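Local coordinates for DUF1436 domain-containing protein (Neisseria meningitidis, PDB 2GKP) that probably acts as an immunity protein that neutralises the toxin of a contact-dependent growth inhibition system, though its function has not been established, at residues 25-30 with 62-67; 4-9 with 116-121. One frame throughout, in Å; residues are numbered along the deposited sequence.

Interaction 1 of 2, residues 25-30 with 62-67; sequences IQTWSG and LANSRT
Ser29 meets Arg66 through a short side chain whose two atoms do different work. Its CB lies 3.2 Å from the carbonyl O of Arg66, a plain van der Waals touch. One bond further, OG accepts the backbone N-H of Arg66, with OG and N 2.9 Å apart and an N-H...O angle of 160°. This works because OG stands beside its own backbone N, anti to the carbonyl carbon (chi1 -64°). The same OG bonds to Asp37 on the neighbouring strand 34-45, and Asp37 also takes the NE of Arg66 in a salt bridge, so one carboxylate ties together both sides of the contact. The Arg66 chain passes close by, its CB 3.4 Å from Ser29 OG.

Here the loop leaving helix 51-63 runs beside the end of strand 23-30, in nearly the same direction; that strand belongs to the antiparallel sheet of this CDI immunity family protein. A single backbone bridge pairs Gly30 with Thr67. Gly30 N donates to Arg66 O at 2.9 Å, and Thr67 CA brings a C-H to Gly30 O. At the backbone angles of Gly30 a CB would jam against the preceding carbonyl O.

Ser65 reaches the strand one step earlier: its OG, anti to its own backbone N (chi1 176°), gives a 2.7 Å hydrogen bond to Trp28 O, the donor tilted from the carbonyl plane. A bond with Trp13 N on strand 11-18 engages this hydroxyl as well. Thr27 splits its branches. The methyl CG2 packs 3.5 Å from Ser65 N, whereas OG1 bonds to Ala61 O near the helix end and accepts from a water, which in turn accepts from Asn64 ND2.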
loop_
_atom_site.group_PDB
_atom_site.type_symbol
_atom_site.label_atom_id
_atom_site.label_comp_id
_atom_site.label_asym_id
_atom_site.label_seq_id
_atom_site.Cartn_x
_atom_site.Cartn_y
_atom_site.Cartn_z
ATOM N N ILE A 25 -1.668 1.111 -5.996
ATOM C CA ILE A 25 -1.055 1.877 -4.916
ATOM C C ILE A 25 -2.180 2.368 -4.012
ATOM O O ILE A 25 -3.214 2.874 -4.478
ATOM C CB ILE A 25 -0.280 3.084 -5.463
ATOM C CG1 ILE A 25 0.857 2.660 -6.383
ATOM C CG2 ILE A 25 0.223 3.939 -4.311
ATOM C CD1 ILE A 25 1.590 1.550 -5.958
ATOM N N GLN A 26 -1.992 2.203 -2.711
ATOM C CA GLN A 26 -3.073 2.464 -1.786
ATOM C C GLN A 26 -2.597 3.211 -0.543
ATOM O O GLN A 26 -1.660 2.769 0.116
ATOM C CB GLN A 26 -3.638 1.081 -1.360
ATOM C CG GLN A 26 -4.762 1.072 -0.345
ATOM C CD GLN A 26 -6.002 1.697 -0.926
ATOM O OE1 GLN A 26 -6.486 1.278 -1.989
ATOM N NE2 GLN A 26 -6.526 2.683 -0.239
ATOM N N THR A 27 -3.316 4.261 -0.146
ATOM C CA THR A 27 -3.105 4.871 1.179
ATOM C C THR A 27 -3.543 3.920 2.299
ATOM O O THR A 27 -4.579 3.272 2.178
ATOM C CB THR A 27 -3.969 6.147 1.295
ATOM O OG1 THR A 27 -3.462 7.098 0.363
ATOM C CG2 THR A 27 -3.894 6.768 2.708
ATOM N N TRP A 28 -2.738 3.843 3.367
ATOM C CA TRP A 28 -3.119 3.130 4.595
ATOM C C TRP A 28 -3.320 4.159 5.710
ATOM O O TRP A 28 -2.720 5.251 5.688
ATOM C CB TRP A 28 -1.970 2.195 4.987
ATOM C CG TRP A 28 -1.828 0.950 4.177
ATOM C CD1 TRP A 28 -2.179 0.758 2.850
ATOM C CD2 TRP A 28 -1.221 -0.257 4.604
ATOM N NE1 TRP A 28 -1.860 -0.530 2.455
ATOM C CE2 TRP A 28 -1.265 -1.166 3.506
ATOM C CE3 TRP A 28 -0.674 -0.685 5.822
ATOM C CZ2 TRP A 28 -0.788 -2.469 3.603
ATOM C CZ3 TRP A 28 -0.173 -1.988 5.903
ATOM C CH2 TRP A 28 -0.241 -2.856 4.797
ATOM N N SER A 29 -4.150 3.809 6.699
ATOM C CA SER A 29 -4.397 4.685 7.838
ATOM C C SER A 29 -4.530 3.826 9.081
ATOM O O SER A 29 -4.518 2.584 9.003
ATOM C CB SER A 29 -5.698 5.481 7.622
ATOM O OG SER A 29 -5.561 6.352 6.494
ATOM N N GLY A 30 -4.694 4.490 10.233
ATOM C CA GLY A 30 -4.847 3.724 11.464
ATOM C C GLY A 30 -4.379 4.495 12.664
ATOM O O GLY A 30 -4.258 5.728 12.627
ATOM N N LEU A 62 1.025 8.256 0.562
ATOM C CA LEU A 62 1.497 8.460 1.922
ATOM C C LEU A 62 0.967 9.765 2.498
ATOM O O LEU A 62 0.602 9.793 3.669
ATOM C CB LEU A 62 3.018 8.465 1.960
ATOM C CG LEU A 62 3.764 7.132 1.766
ATOM C CD1 LEU A 62 5.209 7.340 1.383
ATOM C CD2 LEU A 62 3.679 6.320 3.029
ATOM N N ALA A 63 0.914 10.819 1.692
ATOM C CA ALA A 63 0.475 12.130 2.210
ATOM C C ALA A 63 -0.951 12.080 2.717
ATOM O O ALA A 63 -1.342 12.878 3.600
ATOM C CB ALA A 63 0.639 13.191 1.166
ATOM N N ASN A 64 -1.743 11.174 2.155
ATOM C CA ASN A 64 -3.127 11.026 2.585
ATOM C C ASN A 64 -3.331 10.068 3.769
ATOM O O ASN A 64 -4.446 9.911 4.251
ATOM C CB ASN A 64 -4.016 10.552 1.427
ATOM C CG ASN A 64 -4.304 11.640 0.444
ATOM O OD1 ASN A 64 -4.362 12.805 0.816
ATOM N ND2 ASN A 64 -4.511 11.279 -0.810
ATOM N N SER A 65 -2.255 9.431 4.230
ATOM C CA SER A 65 -2.355 8.484 5.342
ATOM C C SER A 65 -2.871 9.149 6.618
ATOM O O SER A 65 -2.256 10.118 7.103
ATOM C CB SER A 65 -0.980 7.856 5.570
ATOM O OG SER A 65 -0.973 6.981 6.702
ATOM N N ARG A 66 -3.950 8.602 7.185
ATOM C CA ARG A 66 -4.563 9.231 8.362
ATOM C C ARG A 66 -4.088 8.527 9.638
ATOM O O ARG A 66 -3.999 7.278 9.695
ATOM C CB ARG A 66 -6.093 9.199 8.292
ATOM C CG ARG A 66 -6.671 9.985 7.154
ATOM C CD ARG A 66 -8.229 9.955 7.174
ATOM N NE ARG A 66 -8.840 8.655 6.889
ATOM C CZ ARG A 66 -10.084 8.305 7.223
ATOM N NH1 ARG A 66 -10.875 9.131 7.919
ATOM N NH2 ARG A 66 -10.571 7.121 6.895
ATOM N N THR A 67 -3.777 9.318 10.667
ATOM C CA THR A 67 -3.534 8.765 11.999
ATOM C C THR A 67 -4.675 9.220 12.890
ATOM O O THR A 67 -4.918 10.427 13.041
ATOM C CB THR A 67 -2.194 9.260 12.581
ATOM O OG1 THR A 67 -1.116 8.755 11.791
ATOM C CG2 THR A 67 -2.005 8.787 14.029
HETATM O O HOH W 1 -4.472 8.550 -1.794
#

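Interaction 2 of 2, residues 4-9 with 116-121; sequences MTFNQE and IWLHNG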
loop_
_atom_site.group_PDB
_atom_site.type_symbol
_atom_site.label_atom_id
_atom_site.label_comp_id
_atom_site.label_asym_id
_atom_site.label_seq_id
_atom_site.Cartn_x
_atom_site.Cartn_y
_atom_site.Cartn_z
HETATM N N MSE A 4 4.662 18.344 -0.586
HETATM C CA MSE A 4 3.685 17.740 0.377
HETATM C C MSE A 4 4.127 17.873 1.816
HETATM O O MSE A 4 5.314 17.993 2.111
HETATM C CB MSE A 4 3.372 16.272 0.047
HETATM C CG MSE A 4 4.302 15.625 -0.968
HETATM SE SE MSE A 4 3.469 14.106 -1.858
HETATM C CE MSE A 4 1.685 14.834 -2.175
ATOM N N THR A 5 3.146 17.853 2.711
ATOM C CA THR A 5 3.392 18.104 4.116
ATOM C C THR A 5 3.420 16.777 4.827
ATOM O O THR A 5 2.432 16.033 4.851
ATOM C CB THR A 5 2.340 19.048 4.726
ATOM O OG1 THR A 5 2.299 20.240 3.946
ATOM C CG2 THR A 5 2.684 19.427 6.166
ATOM N N PHE A 6 4.594 16.473 5.354
ATOM C CA PHE A 6 4.774 15.381 6.283
ATOM C C PHE A 6 5.244 15.994 7.604
ATOM O O PHE A 6 6.158 16.817 7.611
ATOM C CB PHE A 6 5.811 14.400 5.720
ATOM C CG PHE A 6 5.369 13.704 4.450
ATOM C CD1 PHE A 6 4.259 12.858 4.457
ATOM C CD2 PHE A 6 6.060 13.914 3.260
ATOM C CE1 PHE A 6 3.872 12.191 3.294
ATOM C CE2 PHE A 6 5.666 13.261 2.075
ATOM C CZ PHE A 6 4.561 12.401 2.114
ATOM N N ASN A 7 4.590 15.619 8.695
ATOM C CA ASN A 7 4.902 16.125 10.030
ATOM C C ASN A 7 5.916 15.272 10.768
ATOM O O ASN A 7 5.932 14.040 10.644
ATOM C CB ASN A 7 3.635 16.197 10.873
ATOM C CG ASN A 7 2.609 17.133 10.300
ATOM O OD1 ASN A 7 2.937 18.229 9.853
ATOM N ND2 ASN A 7 1.348 16.713 10.314
ATOM N N GLN A 8 6.758 15.926 11.559
ATOM C CA GLN A 8 7.709 15.216 12.386
ATOM C C GLN A 8 6.982 14.407 13.445
ATOM O O GLN A 8 5.950 14.831 13.985
ATOM C CB GLN A 8 8.722 16.201 12.989
ATOM C CG GLN A 8 10.175 15.713 12.882
ATOM C CD GLN A 8 10.691 15.415 11.442
ATOM O OE1 GLN A 8 11.862 15.048 11.272
ATOM N NE2 GLN A 8 9.835 15.561 10.427
ATOM N N GLU A 9 7.505 13.221 13.705
ATOM C CA GLU A 9 6.940 12.267 14.652
ATOM C C GLU A 9 5.691 11.555 14.156
ATOM O O GLU A 9 5.284 10.570 14.774
ATOM C CB GLU A 9 6.708 12.882 16.052
ATOM C CG GLU A 9 7.964 13.497 16.702
ATOM C CD GLU A 9 9.204 12.600 16.669
ATOM O OE1 GLU A 9 9.112 11.388 16.968
ATOM O OE2 GLU A 9 10.294 13.125 16.357
ATOM N N ILE A 116 4.848 0.432 2.726
ATOM C CA ILE A 116 5.776 1.586 2.857
ATOM C C ILE A 116 5.395 2.329 4.112
ATOM O O ILE A 116 4.209 2.663 4.330
ATOM C CB ILE A 116 5.678 2.570 1.639
ATOM C CG1 ILE A 116 5.955 1.819 0.330
ATOM C CG2 ILE A 116 6.683 3.694 1.800
ATOM C CD1 ILE A 116 4.673 1.370 -0.410
ATOM N N TRP A 117 6.426 2.558 4.953
ATOM C CA TRP A 117 6.271 3.314 6.196
ATOM C C TRP A 117 7.215 4.520 6.181
ATOM O O TRP A 117 8.404 4.343 6.007
ATOM C CB TRP A 117 6.567 2.413 7.390
ATOM C CG TRP A 117 6.654 3.161 8.707
ATOM C CD1 TRP A 117 5.836 4.164 9.166
ATOM C CD2 TRP A 117 7.628 2.939 9.730
ATOM N NE1 TRP A 117 6.229 4.560 10.429
ATOM C CE2 TRP A 117 7.336 3.835 10.786
ATOM C CE3 TRP A 117 8.724 2.066 9.854
ATOM C CZ2 TRP A 117 8.085 3.870 11.962
ATOM C CZ3 TRP A 117 9.499 2.134 11.015
ATOM C CH2 TRP A 117 9.156 3.016 12.067
ATOM N N LEU A 118 6.643 5.726 6.280
ATOM C CA LEU A 118 7.435 6.955 6.391
ATOM C C LEU A 118 7.353 7.516 7.804
ATOM O O LEU A 118 6.277 7.684 8.340
ATOM C CB LEU A 118 6.857 7.996 5.438
ATOM C CG LEU A 118 7.474 9.415 5.487
ATOM C CD1 LEU A 118 8.945 9.378 5.123
ATOM C CD2 LEU A 118 6.712 10.306 4.518
ATOM N N HIS A 119 8.507 7.852 8.361
ATOM C CA HIS A 119 8.566 8.415 9.710
ATOM C C HIS A 119 9.845 9.225 9.812
ATOM O O HIS A 119 10.928 8.699 9.541
ATOM C CB HIS A 119 8.576 7.295 10.758
ATOM C CG HIS A 119 8.618 7.798 12.165
ATOM N ND1 HIS A 119 9.782 7.891 12.894
ATOM C CD2 HIS A 119 7.632 8.268 12.961
ATOM C CE1 HIS A 119 9.503 8.368 14.097
ATOM N NE2 HIS A 119 8.209 8.619 14.160
ATOM N N ASN A 120 9.708 10.515 10.141
ATOM C CA ASN A 120 10.850 11.427 10.239
ATOM C C ASN A 120 11.804 11.311 9.059
ATOM O O ASN A 120 13.037 11.228 9.201
ATOM C CB ASN A 120 11.584 11.219 11.569
ATOM C CG ASN A 120 10.735 11.619 12.771
ATOM O OD1 ASN A 120 9.725 12.316 12.642
ATOM N ND2 ASN A 120 11.131 11.151 13.957
ATOM N N GLY A 121 11.192 11.325 7.881
ATOM C CA GLY A 121 11.935 11.387 6.649
ATOM C C GLY A 121 12.460 10.042 6.181
ATOM O O GLY A 121 12.966 9.964 5.097
HETATM O O HOH W 2 7.057 11.811 9.765
HETATM O O HOH W 3 6.918 8.453 16.994
#
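Phe6 and Leu118 meet at about a right angle, with one methyl of the leucine set over the middle of the ring. Leu118 CD2 stands 3.5 Å from the ring centroid and only 10° off the normal, a CH-pi contact in which all six ring carbons lie within 4.0 Å of that methyl.

Further along, polar groups take over. Asn120 turns its amide toward the backbone of Glu9, its CG beside its own N and anti to the carbonyl carbon (chi1 -66°). Its OD1 receives Glu9 N at 2.6 Å in the carbonyl plane, a short and almost straight bond. The other end of the amide, ND2, donates to Glu9 OE2 over 3.2 Å; that oxygen is approached from above the carboxylate plane, and the two planes are steeply inclined to each other. One asparagine thus grips both the backbone and the folded-back side chain of the same residue. The amide planes of Gln8 and Asn120 are 22° apart, the two side chains crossing obliquely, and Gln8 CG approaches Asn120 OD1 to 3.4 Å. Against His119 the Glu9 carboxylate is turned almost perpendicular, while Glu9 O comes near the plane of the imidazole at its edge. A water links Asn7 O to Asn120 N.

In the fold, this pins the N-terminal loop that precedes strand 11-18 over the end of strand 112-119, where the chain turns into strand 122-132. Phe6 also meets Tyr12 edge-to-face and touches Ala63 on helix 51-63, while Leu118 rests on Tyr12 and on Leu123 of strand 122-132.

Overall arrangement
Interactions 1 and 2 have their centres about 11 Å apart, on the same side of the chain's centre, and both reach the same antiparallel sheet. Strand 11-18 lies between their two strands, pairing with 23-30 on one edge and 112-119 on the other. In chain order, segment 4-9 comes first, then 25-30 and 62-67, and finally 116-121, so interaction 1 falls wholly within the span bracketed by interaction 2. They touch directly where Ala63 CB packs 3.9 Å from Met4 CE and Leu62 CD2 lies 3.9 Å from Ile116 O. The end of helix 51-63 is therefore shared, joining the N-terminal loop, the helix and the sheet in one continuous packed region.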